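Local structure of putative secreted glycosylhydrolase (Parabacteroides distasonis ATCC 8503, 3IMM) at residues I127-G131 and Q132-V136; D162-S165 and W166-K169. The protein probably acts as a secreted hydrolase on sugar substrates, though its exact substrate is unknown. All coordinates share one frame; numbering follows the deposited sequence. Where two conformers were deposited one is given.

Contact 1 of 2, residues I127-G131 and Q132-V136; sequences IKCAG and QHIMV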
loop_
_atom_site.group_PDB
_atom_site.type_symbol
_atom_site.label_atom_id
_atom_site.label_comp_id
_atom_site.label_asym_id
_atom_site.label_seq_id
_atom_site.Cartn_x
_atom_site.Cartn_y
_atom_site.Cartn_z
ATOM N N ILE A 127 -7.457 -5.000 1.059
ATOM C CA ILE A 127 -6.634 -4.938 2.273
ATOM C C ILE A 127 -7.604 -4.840 3.436
ATOM O O ILE A 127 -8.375 -3.910 3.503
ATOM C CB ILE A 127 -5.670 -3.749 2.274
ATOM C CG1 ILE A 127 -4.853 -3.723 0.983
ATOM C CG2 ILE A 127 -4.732 -3.802 3.461
ATOM C CD1 ILE A 127 -4.096 -2.401 0.793
ATOM N N LYS A 128 -7.587 -5.829 4.312
ATOM C CA LYS A 128 -8.437 -5.861 5.489
ATOM C C LYS A 128 -7.575 -5.478 6.678
ATOM O O LYS A 128 -6.575 -6.146 6.987
ATOM C CB LYS A 128 -9.084 -7.245 5.710
ATOM C CG LYS A 128 -9.850 -7.790 4.499
ATOM C CD LYS A 128 -10.663 -9.071 4.804
ATOM C CE LYS A 128 -12.116 -8.779 5.095
ATOM N NZ LYS A 128 -12.879 -9.952 5.585
ATOM N N CYS A 129 -7.967 -4.385 7.329
ATOM C CA CYS A 129 -7.192 -3.816 8.412
ATOM C C CYS A 129 -7.993 -3.855 9.706
ATOM O O CYS A 129 -8.796 -2.980 9.991
ATOM C CB CYS A 129 -6.772 -2.415 8.054
ATOM S SG CYS A 129 -5.576 -2.337 6.691
ATOM N N ALA A 130 -7.756 -4.898 10.484
ATOM C CA ALA A 130 -8.522 -5.180 11.679
ATOM C C ALA A 130 -7.600 -5.057 12.878
ATOM O O ALA A 130 -7.023 -6.034 13.338
ATOM C CB ALA A 130 -9.176 -6.601 11.588
ATOM N N GLY A 131 -7.445 -3.830 13.377
ATOM C CA GLY A 131 -6.427 -3.550 14.388
ATOM C C GLY A 131 -5.059 -4.070 13.950
ATOM O O GLY A 131 -4.580 -3.744 12.858
ATOM N N GLN A 132 -4.437 -4.890 14.788
ATOM C CA GLN A 132 -3.086 -5.436 14.499
ATOM C C GLN A 132 -3.029 -6.494 13.396
ATOM O O GLN A 132 -1.934 -6.924 13.003
ATOM C CB GLN A 132 -2.446 -5.981 15.780
ATOM C CG GLN A 132 -1.925 -4.875 16.664
ATOM C CD GLN A 132 -1.295 -5.403 17.931
ATOM O OE1 GLN A 132 -1.772 -6.356 18.510
ATOM N NE2 GLN A 132 -0.230 -4.777 18.361
ATOM N N HIS A 133 -4.190 -6.937 12.915
ATOM C CA HIS A 133 -4.278 -7.924 11.828
ATOM C C HIS A 133 -4.574 -7.266 10.478
ATOM O O HIS A 133 -5.631 -6.617 10.304
ATOM C CB HIS A 133 -5.334 -8.972 12.175
ATOM C CG HIS A 133 -5.051 -9.661 13.473
ATOM N ND1 HIS A 133 -4.197 -10.742 13.573
ATOM C CD2 HIS A 133 -5.445 -9.373 14.742
ATOM C CE1 HIS A 133 -4.111 -11.114 14.839
ATOM N NE2 HIS A 133 -4.855 -10.297 15.570
ATOM N N ILE A 134 -3.618 -7.405 9.558
ATOM C CA ILE A 134 -3.715 -6.921 8.164
ATOM C C ILE A 134 -3.655 -8.141 7.248
ATOM O O ILE A 134 -2.800 -8.997 7.416
ATOM C CB ILE A 134 -2.570 -5.909 7.856
ATOM C CG1 ILE A 134 -2.721 -4.711 8.803
ATOM C CG2 ILE A 134 -2.593 -5.421 6.375
ATOM C CD1 ILE A 134 -1.678 -3.616 8.652
HETATM N N MSE A 135 -4.605 -8.238 6.328
HETATM C CA MSE A 135 -4.620 -9.269 5.306
HETATM C C MSE A 135 -4.584 -8.603 3.936
HETATM O O MSE A 135 -5.234 -7.573 3.720
HETATM C CB MSE A 135 -5.879 -10.133 5.439
HETATM C CG MSE A 135 -6.159 -10.999 4.236
HETATM SE SE MSE A 135 -7.768 -12.076 4.464
HETATM C CE MSE A 135 -7.204 -13.213 5.968
ATOM N N VAL A 136 -3.822 -9.182 3.011
ATOM C CA VAL A 136 -3.815 -8.692 1.645
ATOM C C VAL A 136 -4.311 -9.808 0.728
ATOM O O VAL A 136 -3.776 -10.918 0.700
ATOM C CB VAL A 136 -2.448 -8.176 1.210
ATOM C CG1 VAL A 136 -2.505 -7.634 -0.185
ATOM C CG2 VAL A 136 -1.926 -7.120 2.191
#
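I127 and I134 stand side by side and point the same way, their CG2 methyls meeting at 4.0 Å (I127 CG2 to I134 CG2). In I134 CG2 lies opposite the backbone N across the CA-CB bond, while CG1 stands beside that N (chi1 -61°) and runs past the sulfur of C129, 4.3 Å from I134 CG1 to C129 SG. Branched and small apolar residues suit this buried face, which V136 continues and which packs on V65, V67 and Y68 of strand 62-69.

On the other face K128 and selenomethionine M135 also run alongside each other in the conformer given, though M135 adopts a second one, so any touch between their outer atoms is doubtful. Their ends lead outward, a fitting course for long, flexible side chains at a partly exposed surface. Further along this face A130, with its single methyl, sits opposite H133, whose imidazole presents an edge to A130 O.

Two hydrogen-bonded pairs join the backbones. K128 N to M135 O measures 3.0 Å and M135 N to K128 O 2.9 Å. Nearer the turn, A130 N meets H133 O at 2.7 Å, and H133 N returns a bond to A130 O at 3.0 Å. G131 has a positive phi of 51°, which favours glycine, and Q132 follows it as the second corner residue of the turn. A tight antiparallel beta hairpin closed by a two-residue type II' turn, with one apolar face and one more exposed face, is the motif formed here.

Contact 2 of 2, residues D162-S165 and W166-K169; sequences DIPS and WLPK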
loop_
_atom_site.group_PDB
_atom_site.type_symbol
_atom_site.label_atom_id
_atom_site.label_comp_id
_atom_site.label_asym_id
_atom_site.label_seq_id
_atom_site.Cartn_x
_atom_site.Cartn_y
_atom_site.Cartn_z
ATOM N N ASP A 162 16.489 -8.163 7.883
ATOM C CA ASP A 162 16.657 -6.881 8.583
ATOM C C ASP A 162 15.639 -5.886 8.041
ATOM O O ASP A 162 15.399 -5.850 6.849
ATOM C CB ASP A 162 18.090 -6.340 8.516
ATOM C CG ASP A 162 18.554 -6.099 7.107
ATOM O OD1 ASP A 162 18.722 -7.106 6.394
ATOM O OD2 ASP A 162 18.780 -4.921 6.725
ATOM N N ILE A 163 15.058 -5.101 8.952
ATOM C CA ILE A 163 14.152 -4.007 8.602
ATOM C C ILE A 163 14.987 -2.811 8.154
ATOM O O ILE A 163 15.934 -2.442 8.847
ATOM C CB ILE A 163 13.255 -3.599 9.820
ATOM C CG1 ILE A 163 12.314 -4.778 10.233
ATOM C CG2 ILE A 163 12.455 -2.348 9.471
ATOM C CD1 ILE A 163 11.822 -4.742 11.677
ATOM N N PRO A 164 14.627 -2.181 7.021
ATOM C CA PRO A 164 15.408 -1.019 6.566
ATOM C C PRO A 164 15.570 0.013 7.664
ATOM O O PRO A 164 14.647 0.232 8.458
ATOM C CB PRO A 164 14.582 -0.472 5.439
ATOM C CG PRO A 164 13.828 -1.612 4.917
ATOM C CD PRO A 164 13.521 -2.484 6.108
ATOM N N SER A 165 16.741 0.632 7.715
ATOM C CA SER A 165 17.054 1.565 8.771
ATOM C C SER A 165 16.027 2.697 8.894
ATOM O O SER A 165 15.769 3.188 9.995
ATOM C CB SER A 165 18.437 2.102 8.547
ATOM O OG SER A 165 18.720 3.078 9.518
ATOM N N TRP A 166 15.395 3.073 7.779
ATOM C CA TRP A 166 14.399 4.156 7.780
ATOM C C TRP A 166 13.017 3.776 8.332
ATOM O O TRP A 166 12.105 4.632 8.385
ATOM C CB TRP A 166 14.274 4.781 6.375
ATOM C CG TRP A 166 13.800 3.848 5.281
ATOM C CD1 TRP A 166 12.518 3.608 4.921
ATOM C CD2 TRP A 166 14.620 3.073 4.388
ATOM N NE1 TRP A 166 12.474 2.716 3.882
ATOM C CE2 TRP A 166 13.752 2.370 3.536
ATOM C CE3 TRP A 166 16.007 2.887 4.246
ATOM C CZ2 TRP A 166 14.212 1.522 2.542
ATOM C CZ3 TRP A 166 16.457 2.040 3.252
ATOM C CH2 TRP A 166 15.572 1.372 2.423
ATOM N N LEU A 167 12.857 2.524 8.780
ATOM C CA LEU A 167 11.587 2.058 9.383
ATOM C C LEU A 167 11.813 1.522 10.799
ATOM O O LEU A 167 11.589 0.340 11.058
ATOM C CB LEU A 167 10.958 0.971 8.493
ATOM C CG LEU A 167 10.756 1.303 7.007
ATOM C CD1 LEU A 167 10.356 0.110 6.220
ATOM C CD2 LEU A 167 9.742 2.404 6.898
ATOM N N PRO A 168 12.284 2.392 11.725
ATOM C CA PRO A 168 12.745 1.890 13.003
ATOM C C PRO A 168 11.668 1.561 14.041
ATOM O O PRO A 168 11.965 0.913 15.031
ATOM C CB PRO A 168 13.663 3.028 13.501
ATOM C CG PRO A 168 13.078 4.226 12.974
ATOM C CD PRO A 168 12.466 3.852 11.631
ATOM N N LYS A 169 10.439 1.991 13.840
ATOM C CA LYS A 169 9.438 1.894 14.905
ATOM C C LYS A 169 8.826 0.502 14.899
ATOM O O LYS A 169 8.267 0.103 13.872
ATOM C CB LYS A 169 8.349 2.951 14.721
ATOM C CG LYS A 169 8.912 4.359 14.692
ATOM C CD LYS A 169 7.901 5.350 15.201
ATOM C CE LYS A 169 8.418 6.788 15.103
ATOM N NZ LYS A 169 7.392 7.748 15.613
#
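The chain reverses through a type I beta turn from P164 to L167, closed by L167 N donating to P164 O at 2.9 Å. S165 and W166 occupy the two corners, and the phi of -55° at S165 is well suited to the first of them.

The main side-chain feature is a CH-pi contact between P164 and W166. P164 CB lies over the face of the indole, 3.4 Å from the centroid of the W166 six-membered ring and only 8° off its normal. A chi1 of 62° tucks W166 CG in beside both the backbone N and the carbonyl carbon, and this folds the indole back over P164. Proline suits the place because its ring is a compact, rigid aliphatic surface on which the broad indole can rest; the type I geometry itself depends on S165 and W166.

L167 makes the other apolar contacts of the turn. Its CD1 methyl touches the same proline, 4.1 Å from L167 CD1 to P164 CG, while L167 CB meets I163 CG2 at 3.8 Å, the two side chains crossing at about a right angle. I163 CG2 also lies 3.2 Å from L167 O. These buried apolar groups pack together across the turn, and P168 CD rests near S165 O.

The turn belongs to the long loop between strands 141-147 and 179-182. Other loops meet it: Y98 touches P164, I76 and Y105 touch W166, and K169 NZ bonds to N78 OD1, close to strand 80-85.

Overall arrangement
Contact 1 precedes contact 2 along the chain, and strand 141-147 runs between them. Their centres are 21 Å apart and their nearest atoms about 11 Å, so they do not touch. The hairpin of contact 1 lies in the six-stranded antiparallel sheet and packs against strands 62-69 and 80-85 of the five-stranded one, a pairing in keeping with the concanavalin-like sandwich of this family. Those two strands carry the sodium ligands N62, S63, E81 and Q83; the ion is about 12 Å from the I127 side chain and 9 Å from that of W166. Contact 1 thus belongs to the sandwich itself, whereas contact 2, farther from the chain centre, lies in the loop leading to strand 179-182.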